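Local coordinates for protein rifamycin polyketide synthase (Amycolatopsis mediterranei, PDB 4LN9) that is the dehydratase domain of the terminal rifamycin synthase module and probably removes water from a beta-hydroxyacyl polyketide intermediate, at residues 288-296 / 305-313; 97-105 / 264-272. One frame throughout, in Å; residues are numbered along the deposited sequence.

Interaction 1: 288-296 / 305-313; sequences ERDSLSLEA and VTLDSLVGR
Leu294 and Leu307 meet flank to flank, CB against CB at 3.9 Å, as a hydrogen-bonded antiparallel pair. Both project from the same face of the sheet, and with CG anti to the backbone N (chi1 167° and 171°) the two branched ends run on past the CB contact in matching conformations. On that face Ala296 follows, its CB 3.7 Å from Val305 CG1, the methyl of Val305 that stands between its own N and carbonyl carbon. The opposite face is more polar. Glu295 and Thr306 lie side by side and point the same way, with Glu295 CG 4.0 Å from Thr306 CG2. The extended glutamate chain carries its carboxylate past this methyl to the backbone N atoms of Ala164 and Phe165, while Thr306 OG1 is hydrogen-bonded to His273 NE2. Farther along, Ser291 and Ser309 are joined through a water, 2.7 Å from Ser309 OG, to which it donates, and 2.8 Å from Ser291 OG. Ser291 OG also accepts the N-H of Glu288, 3.1 Å from Glu288 N, in a bent bond (135°), tying the type I turn that leads into the strand to this bridge. Between Leu292 and Leu294 the register against segment 305-313 slips by one residue, yet Leu310 N still reaches Leu292 O at 2.8 Å. On their other side Asp308 and Ser309 form a classic beta bulge against Asn268. The hairpin turns its leucine face toward helix 236-251, where Leu294 packs on Leu239 and Leu310 on Leu243. Strand 279-285 flanks segment 288-296, and strand 263-272 flanks segment 305-313, bringing Trp267 against Leu307 and Leu310.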
loop_
_atom_site.group_PDB
_atom_site.type_symbol
_atom_site.label_atom_id
_atom_site.label_comp_id
_atom_site.label_asym_id
_atom_site.label_seq_id
_atom_site.Cartn_x
_atom_site.Cartn_y
_atom_site.Cartn_z
ATOM N N GLU A 288 -24.834 -30.275 -0.413
ATOM C CA GLU A 288 -24.209 -31.597 -0.325
ATOM C C GLU A 288 -24.027 -31.934 1.153
ATOM O O GLU A 288 -24.334 -31.112 2.015
ATOM C CB GLU A 288 -22.848 -31.592 -1.032
ATOM C CG GLU A 288 -22.846 -30.888 -2.380
ATOM C CD GLU A 288 -23.468 -31.726 -3.482
ATOM O OE1 GLU A 288 -23.237 -32.955 -3.498
ATOM O OE2 GLU A 288 -24.168 -31.154 -4.343
ATOM N N ARG A 289 -23.547 -33.137 1.451
ATOM C CA ARG A 289 -23.563 -33.625 2.829
ATOM C C ARG A 289 -22.533 -32.933 3.719
ATOM O O ARG A 289 -22.644 -32.961 4.944
ATOM C CB ARG A 289 -23.386 -35.145 2.888
ATOM C CG ARG A 289 -24.032 -35.787 4.107
ATOM C CD ARG A 289 -23.554 -37.217 4.311
ATOM N NE ARG A 289 -24.462 -38.190 3.709
ATOM C CZ ARG A 289 -24.151 -39.465 3.493
ATOM N NH1 ARG A 289 -22.959 -39.926 3.841
ATOM N NH2 ARG A 289 -25.028 -40.274 2.914
ATOM N N ASP A 290 -21.554 -32.280 3.100
ATOM C CA ASP A 290 -20.485 -31.632 3.849
ATOM C C ASP A 290 -20.543 -30.114 3.717
ATOM O O ASP A 290 -19.589 -29.422 4.068
ATOM C CB ASP A 290 -19.120 -32.141 3.385
ATOM C CG ASP A 290 -18.800 -31.730 1.961
ATOM O OD1 ASP A 290 -19.748 -31.461 1.192
ATOM O OD2 ASP A 290 -17.602 -31.676 1.610
ATOM N N SER A 291 -21.642 -29.600 3.172
ATOM C CA SER A 291 -21.716 -28.180 2.836
ATOM C C SER A 291 -22.994 -27.475 3.293
ATOM O O SER A 291 -24.017 -28.111 3.551
ATOM C CB SER A 291 -21.478 -27.956 1.341
ATOM O OG SER A 291 -22.471 -28.598 0.560
ATOM N N LEU A 292 -22.928 -26.145 3.332
ATOM C CA LEU A 292 -24.068 -25.300 3.690
ATOM C C LEU A 292 -24.342 -24.275 2.589
ATOM O O LEU A 292 -23.413 -23.790 1.942
ATOM C CB LEU A 292 -23.784 -24.559 4.997
ATOM C CG LEU A 292 -23.624 -25.393 6.266
ATOM C CD1 LEU A 292 -23.301 -24.479 7.439
ATOM C CD2 LEU A 292 -24.886 -26.194 6.541
ATOM N N SER A 293 -25.599 -23.869 2.453
ATOM C CA SER A 293 -25.941 -22.664 1.702
ATOM C C SER A 293 -26.742 -21.740 2.606
ATOM O O SER A 293 -27.299 -22.182 3.608
ATOM C CB SER A 293 -26.767 -23.027 0.465
ATOM O OG SER A 293 -28.014 -23.590 0.836
ATOM N N LEU A 294 -26.704 -20.442 2.323
ATOM C CA LEU A 294 -27.350 -19.468 3.192
ATOM C C LEU A 294 -28.078 -18.415 2.365
ATOM O O LEU A 294 -27.599 -17.998 1.311
ATOM C CB LEU A 294 -26.324 -18.806 4.118
ATOM C CG LEU A 294 -26.769 -17.558 4.886
ATOM C CD1 LEU A 294 -27.766 -17.922 5.976
ATOM C CD2 LEU A 294 -25.570 -16.833 5.479
ATOM N N GLU A 295 -29.296 -18.082 2.793
ATOM C CA GLU A 295 -29.979 -16.873 2.336
ATOM C C GLU A 295 -30.489 -16.139 3.569
ATOM O O GLU A 295 -30.991 -16.764 4.503
ATOM C CB GLU A 295 -31.158 -17.240 1.420
ATOM C CG GLU A 295 -31.839 -16.055 0.741
ATOM C CD GLU A 295 -32.803 -16.473 -0.364
ATOM O OE1 GLU A 295 -33.695 -17.308 -0.097
ATOM O OE2 GLU A 295 -32.701 -15.929 -1.486
ATOM N N ALA A 296 -30.246 -14.834 3.629
ATOM C CA ALA A 296 -30.658 -14.045 4.781
ATOM C C ALA A 296 -31.282 -12.727 4.339
ATOM O O ALA A 296 -30.856 -12.130 3.349
ATOM C CB ALA A 296 -29.478 -13.798 5.708
ATOM N N VAL A 305 -27.686 -11.227 2.430
ATOM C CA VAL A 305 -26.573 -12.065 1.982
ATOM C C VAL A 305 -27.045 -13.393 1.393
ATOM O O VAL A 305 -28.052 -13.950 1.829
ATOM C CB VAL A 305 -25.540 -12.304 3.107
ATOM C CG1 VAL A 305 -26.233 -12.730 4.393
ATOM C CG2 VAL A 305 -24.503 -13.334 2.679
ATOM N N THR A 306 -26.417 -13.810 0.298
ATOM C CA THR A 306 -26.597 -15.168 -0.196
ATOM C C THR A 306 -25.261 -15.881 -0.304
ATOM O O THR A 306 -24.242 -15.269 -0.620
ATOM C CB THR A 306 -27.302 -15.200 -1.566
ATOM O OG1 THR A 306 -26.585 -14.377 -2.494
ATOM C CG2 THR A 306 -28.732 -14.693 -1.446
ATOM N N LEU A 307 -25.271 -17.172 -0.001
ATOM C CA LEU A 307 -24.062 -17.979 -0.044
ATOM C C LEU A 307 -24.366 -19.299 -0.746
ATOM O O LEU A 307 -25.231 -20.055 -0.303
ATOM C CB LEU A 307 -23.566 -18.242 1.379
ATOM C CG LEU A 307 -22.423 -19.243 1.537
ATOM C CD1 LEU A 307 -21.246 -18.838 0.663
ATOM C CD2 LEU A 307 -22.003 -19.341 2.997
ATOM N N ASP A 308 -23.729 -19.527 -1.893
ATOM C CA ASP A 308 -23.995 -20.731 -2.680
ATOM C C ASP A 308 -23.528 -21.978 -1.936
ATOM O O ASP A 308 -24.258 -22.966 -1.841
ATOM C CB ASP A 308 -23.314 -20.656 -4.052
ATOM C CG ASP A 308 -23.986 -19.666 -4.987
ATOM O OD1 ASP A 308 -25.124 -19.245 -4.696
ATOM O OD2 ASP A 308 -23.379 -19.324 -6.025
ATOM N N SER A 309 -22.328 -21.907 -1.368
ATOM C CA SER A 309 -21.691 -23.076 -0.775
ATOM C C SER A 309 -20.628 -22.682 0.251
ATOM O O SER A 309 -19.788 -21.821 -0.012
ATOM C CB SER A 309 -21.078 -23.958 -1.867
ATOM O OG SER A 309 -20.452 -25.101 -1.311
ATOM N N LEU A 310 -20.690 -23.296 1.429
ATOM C CA LEU A 310 -19.562 -23.305 2.357
ATOM C C LEU A 310 -19.202 -24.730 2.774
ATOM O O LEU A 310 -20.046 -25.468 3.283
ATOM C CB LEU A 310 -19.880 -22.459 3.595
ATOM C CG LEU A 310 -18.879 -22.510 4.754
ATOM C CD1 LEU A 310 -17.557 -21.872 4.355
ATOM C CD2 LEU A 310 -19.453 -21.835 5.990
ATOM N N VAL A 311 -17.968 -25.134 2.486
ATOM C CA VAL A 311 -17.444 -26.418 2.950
ATOM C C VAL A 311 -16.509 -26.219 4.147
ATOM O O VAL A 311 -15.788 -25.224 4.218
ATOM C CB VAL A 311 -16.686 -27.152 1.824
ATOM C CG1 VAL A 311 -15.875 -28.308 2.392
ATOM C CG2 VAL A 311 -17.658 -27.646 0.762
ATOM N N GLY A 312 -16.581 -27.125 5.120
ATOM C CA GLY A 312 -15.810 -26.987 6.358
ATOM C C GLY A 312 -14.751 -28.062 6.530
ATOM O O GLY A 312 -14.735 -29.048 5.795
ATOM N N ARG A 313 -13.875 -27.885 7.519
ATOM C CA ARG A 313 -12.872 -28.904 7.858
ATOM C C ARG A 313 -12.424 -28.854 9.326
ATOM O O ARG A 313 -12.496 -27.803 9.966
ATOM C CB ARG A 313 -11.660 -28.803 6.923
ATOM C CG ARG A 313 -11.793 -29.609 5.638
ATOM C CD ARG A 313 -10.459 -30.209 5.214
ATOM N NE ARG A 313 -9.419 -29.195 5.060
ATOM C CZ ARG A 313 -8.186 -29.446 4.627
ATOM N NH1 ARG A 313 -7.848 -30.675 4.259
ATOM N NH2 ARG A 313 -7.295 -28.468 4.553
HETATM O O HOH W 1 -21.469 -27.579 -1.880
#

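Interaction 2: 97-105 / 264-272; sequences PVLDELVIE and PFAWNGLRL
Leu102 O takes the N-H of Trp267 at 2.8 Å in an almost straight bond (176°) lying in the carbonyl plane. The same oxygen sits in the plane of the indole, at its edge, 3.7 Å from Trp267 CD1, and Ala266 CA-H also leans on it. Ile104 comes to the neighbouring part of that edge: its CG1, anti to the carbonyl carbon (chi1 -46°), lies near the ring plane, 3.9 Å from Trp267 NE1, the two side chains crossing at a slant. NE1 is buried here and finds no polar partner in the model. On the other face of the strands Glu101 and Asn268 run side by side, the carboxylate and amide planes 47° apart and Glu101 CG 3.7 Å from Asn268 ND2. Near the far end Val98 packs on Arg271, CG1 lying 3.8 Å above one face of the guanidinium, toward its rim; Arg271 NE is salt-bridged to Glu156. Between these sites Gly269, at positive phi, and Leu270 make a G1 bulge opposite Leu99. Gly269 N reaches Asp100 O at 3.0 Å from well above the carbonyl plane. Trp267 and Leu270 pack on Val84 of helix 80-93. This antiparallel pairing of strands, each coming after a long helix in sequence, is the edge-to-edge seam between the two hotdog units of a double hotdog fold.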
loop_
_atom_site.group_PDB
_atom_site.type_symbol
_atom_site.label_atom_id
_atom_site.label_comp_id
_atom_site.label_asym_id
_atom_site.label_seq_id
_atom_site.Cartn_x
_atom_site.Cartn_y
_atom_site.Cartn_z
ATOM N N PRO A 97 -17.670 -6.930 -6.500
ATOM C CA PRO A 97 -18.236 -7.197 -5.180
ATOM C C PRO A 97 -18.540 -8.676 -4.910
ATOM O O PRO A 97 -18.788 -9.046 -3.762
ATOM C CB PRO A 97 -19.527 -6.378 -5.185
ATOM C CG PRO A 97 -19.925 -6.329 -6.621
ATOM C CD PRO A 97 -18.639 -6.276 -7.399
ATOM N N VAL A 98 -18.530 -9.513 -5.945
ATOM C CA VAL A 98 -18.950 -10.906 -5.786
ATOM C C VAL A 98 -17.791 -11.813 -5.390
ATOM O O VAL A 98 -16.767 -11.861 -6.073
ATOM C CB VAL A 98 -19.617 -11.456 -7.062
ATOM C CG1 VAL A 98 -19.951 -12.931 -6.894
ATOM C CG2 VAL A 98 -20.870 -10.656 -7.386
ATOM N N LEU A 99 -17.955 -12.526 -4.279
ATOM C CA LEU A 99 -16.941 -13.472 -3.825
ATOM C C LEU A 99 -17.137 -14.839 -4.476
ATOM O O LEU A 99 -17.894 -15.677 -3.985
ATOM C CB LEU A 99 -16.937 -13.583 -2.293
ATOM C CG LEU A 99 -15.770 -14.339 -1.645
ATOM C CD1 LEU A 99 -14.432 -13.830 -2.162
ATOM C CD2 LEU A 99 -15.834 -14.242 -0.127
ATOM N N ASP A 100 -16.498 -15.018 -5.631
ATOM C CA ASP A 100 -16.607 -16.239 -6.425
ATOM C C ASP A 100 -16.105 -17.423 -5.605
ATOM O O ASP A 100 -16.786 -18.441 -5.479
ATOM C CB ASP A 100 -15.763 -16.090 -7.699
ATOM C CG ASP A 100 -16.185 -17.040 -8.809
ATOM O OD1 ASP A 100 -17.172 -17.786 -8.626
ATOM O OD2 ASP A 100 -15.528 -17.032 -9.875
ATOM N N GLU A 101 -14.959 -17.231 -4.959
ATOM C CA GLU A 101 -14.337 -18.283 -4.165
ATOM C C GLU A 101 -13.389 -17.686 -3.126
ATOM O O GLU A 101 -12.740 -16.668 -3.374
ATOM C CB GLU A 101 -13.585 -19.256 -5.079
ATOM C CG GLU A 101 -12.962 -20.444 -4.364
ATOM C CD GLU A 101 -12.428 -21.486 -5.329
ATOM O OE1 GLU A 101 -12.339 -21.189 -6.540
ATOM O OE2 GLU A 101 -12.127 -22.614 -4.882
ATOM N N LEU A 102 -13.404 -18.253 -1.923
ATOM C CA LEU A 102 -12.393 -17.933 -0.921
ATOM C C LEU A 102 -12.018 -19.177 -0.130
ATOM O O LEU A 102 -12.888 -19.874 0.394
ATOM C CB LEU A 102 -12.890 -16.835 0.023
ATOM C CG LEU A 102 -11.830 -16.178 0.913
ATOM C CD1 LEU A 102 -10.836 -15.391 0.073
ATOM C CD2 LEU A 102 -12.475 -15.285 1.964
ATOM N N VAL A 103 -10.734 -19.516 -0.143
ATOM C CA VAL A 103 -10.250 -20.650 0.633
ATOM C C VAL A 103 -9.495 -20.174 1.869
ATOM O O VAL A 103 -8.620 -19.314 1.775
ATOM C CB VAL A 103 -9.337 -21.563 -0.206
ATOM C CG1 VAL A 103 -8.741 -22.661 0.663
ATOM C CG2 VAL A 103 -10.113 -22.160 -1.371
ATOM N N ILE A 104 -9.920 -20.645 3.038
ATOM C CA ILE A 104 -9.248 -20.284 4.282
ATOM C C ILE A 104 -8.091 -21.236 4.568
ATOM O O ILE A 104 -8.272 -22.452 4.606
ATOM C CB ILE A 104 -10.219 -20.281 5.480
ATOM C CG1 ILE A 104 -11.515 -19.553 5.116
ATOM C CG2 ILE A 104 -9.566 -19.631 6.692
ATOM C CD1 ILE A 104 -11.365 -18.050 5.021
ATOM N N GLU A 105 -6.890 -20.681 4.690
ATOM C CA GLU A 105 -5.674 -21.486 4.717
ATOM C C GLU A 105 -5.227 -21.751 6.149
ATOM O O GLU A 105 -4.681 -22.813 6.451
ATOM C CB GLU A 105 -4.556 -20.775 3.960
ATOM C CG GLU A 105 -4.910 -20.420 2.528
ATOM C CD GLU A 105 -3.686 -20.363 1.639
ATOM O OE1 GLU A 105 -3.830 -20.593 0.420
ATOM O OE2 GLU A 105 -2.564 -20.289 2.187
ATOM N N PRO A 264 -14.722 -22.915 9.068
ATOM C CA PRO A 264 -15.020 -22.760 7.639
ATOM C C PRO A 264 -13.777 -23.030 6.796
ATOM O O PRO A 264 -12.690 -22.580 7.152
ATOM C CB PRO A 264 -15.417 -21.280 7.517
ATOM C CG PRO A 264 -15.700 -20.818 8.910
ATOM C CD PRO A 264 -14.810 -21.638 9.794
ATOM N N PHE A 265 -13.926 -23.771 5.700
ATOM C CA PHE A 265 -12.786 -24.089 4.841
ATOM C C PHE A 265 -12.859 -23.387 3.483
ATOM O O PHE A 265 -12.008 -22.559 3.159
ATOM C CB PHE A 265 -12.635 -25.603 4.670
ATOM C CG PHE A 265 -11.538 -26.005 3.724
ATOM C CD1 PHE A 265 -11.828 -26.740 2.585
ATOM C CD2 PHE A 265 -10.211 -25.728 4.015
ATOM C CE1 PHE A 265 -10.825 -27.126 1.716
ATOM C CE2 PHE A 265 -9.203 -26.106 3.147
ATOM C CZ PHE A 265 -9.510 -26.811 1.999
ATOM N N ALA A 266 -13.899 -23.691 2.710
ATOM C CA ALA A 266 -14.046 -23.133 1.368
ATOM C C ALA A 266 -15.393 -22.435 1.174
ATOM O O ALA A 266 -16.450 -23.056 1.297
ATOM C CB ALA A 266 -13.847 -24.213 0.316
ATOM N N TRP A 267 -15.332 -21.172 0.765
ATOM C CA TRP A 267 -16.523 -20.377 0.482
ATOM C C TRP A 267 -16.711 -20.303 -1.002
ATOM O O TRP A 267 -15.775 -19.966 -1.729
ATOM C CB TRP A 267 -16.339 -18.965 1.025
ATOM C CG TRP A 267 -16.202 -18.894 2.525
ATOM C CD1 TRP A 267 -15.095 -19.233 3.298
ATOM C CD2 TRP A 267 -17.188 -18.372 3.479
ATOM N NE1 TRP A 267 -15.330 -18.975 4.624
ATOM C CE2 TRP A 267 -16.575 -18.479 4.803
ATOM C CE3 TRP A 267 -18.476 -17.872 3.374
ATOM C CZ2 TRP A 267 -17.247 -18.110 5.954
ATOM C CZ3 TRP A 267 -19.134 -17.477 4.540
ATOM C CH2 TRP A 267 -18.533 -17.592 5.797
ATOM N N ASN A 268 -17.953 -20.433 -1.455
ATOM C CA ASN A 268 -18.247 -20.330 -2.878
ATOM C C ASN A 268 -19.513 -19.525 -3.118
ATOM O O ASN A 268 -20.546 -19.786 -2.502
ATOM C CB ASN A 268 -18.391 -21.723 -3.492
ATOM C CG ASN A 268 -17.094 -22.508 -3.465
ATOM O OD1 ASN A 268 -16.908 -23.394 -2.631
ATOM N ND2 ASN A 268 -16.186 -22.178 -4.375
ATOM N N GLY A 269 -19.404 -18.485 -3.940
ATOM C CA GLY A 269 -20.569 -17.711 -4.358
ATOM C C GLY A 269 -21.195 -16.919 -3.226
ATOM O O GLY A 269 -22.400 -17.010 -2.982
ATOM N N LEU A 270 -20.390 -16.086 -2.576
ATOM C CA LEU A 270 -20.914 -15.180 -1.566
ATOM C C LEU A 270 -21.198 -13.778 -2.098
ATOM O O LEU A 270 -20.336 -13.140 -2.709
ATOM C CB LEU A 270 -20.014 -15.117 -0.333
ATOM C CG LEU A 270 -20.702 -14.245 0.719
ATOM C CD1 LEU A 270 -21.057 -15.006 1.991
ATOM C CD2 LEU A 270 -19.933 -12.963 1.025
ATOM N N ARG A 271 -22.429 -13.323 -1.888
ATOM C CA ARG A 271 -22.850 -11.992 -2.307
ATOM C C ARG A 271 -23.440 -11.231 -1.132
ATOM O O ARG A 271 -24.363 -11.712 -0.473
ATOM C CB ARG A 271 -23.909 -12.092 -3.400
ATOM C CG ARG A 271 -23.352 -12.384 -4.778
ATOM C CD ARG A 271 -24.485 -12.592 -5.764
ATOM N NE ARG A 271 -23.997 -13.104 -7.038
ATOM C CZ ARG A 271 -23.694 -14.379 -7.263
ATOM N NH1 ARG A 271 -23.885 -15.286 -6.315
ATOM N NH2 ARG A 271 -23.221 -14.749 -8.445
ATOM N N LEU A 272 -23.027 -9.979 -0.984
ATOM C CA LEU A 272 -23.653 -9.084 -0.029
ATOM C C LEU A 272 -24.557 -8.098 -0.756
ATOM O O LEU A 272 -24.138 -7.463 -1.722
ATOM C CB LEU A 272 -22.589 -8.329 0.762
ATOM C CG LEU A 272 -23.147 -7.277 1.718
ATOM C CD1 LEU A 272 -23.665 -7.939 2.985
ATOM C CD2 LEU A 272 -22.090 -6.231 2.042
HETATM O O HOH W 2 -21.072 -8.915 -2.697
#

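The centres of the two interactions lie about 10 Å apart, and neighbouring strands 263-272 and 303-313 connect them, giving the order 98-104, 263-272, 303-313, 291-297 across the middle of the fold. Backbone contacts bridge the inner pair: Ser309 O lies 2.7 Å from Asn268 N and Val311 O 2.8 Å from Phe265 N, both probable hydrogen bonds, while Arg313 makes a cation-pi contact with Phe265. In sequence both strands of interaction 2 precede the hairpin of interaction 1. Interaction 2 joins sequence-distant strands from the two hotdog units, whereas interaction 1 is a local hairpin within the second, so together they continue the beta structure across the double hotdog.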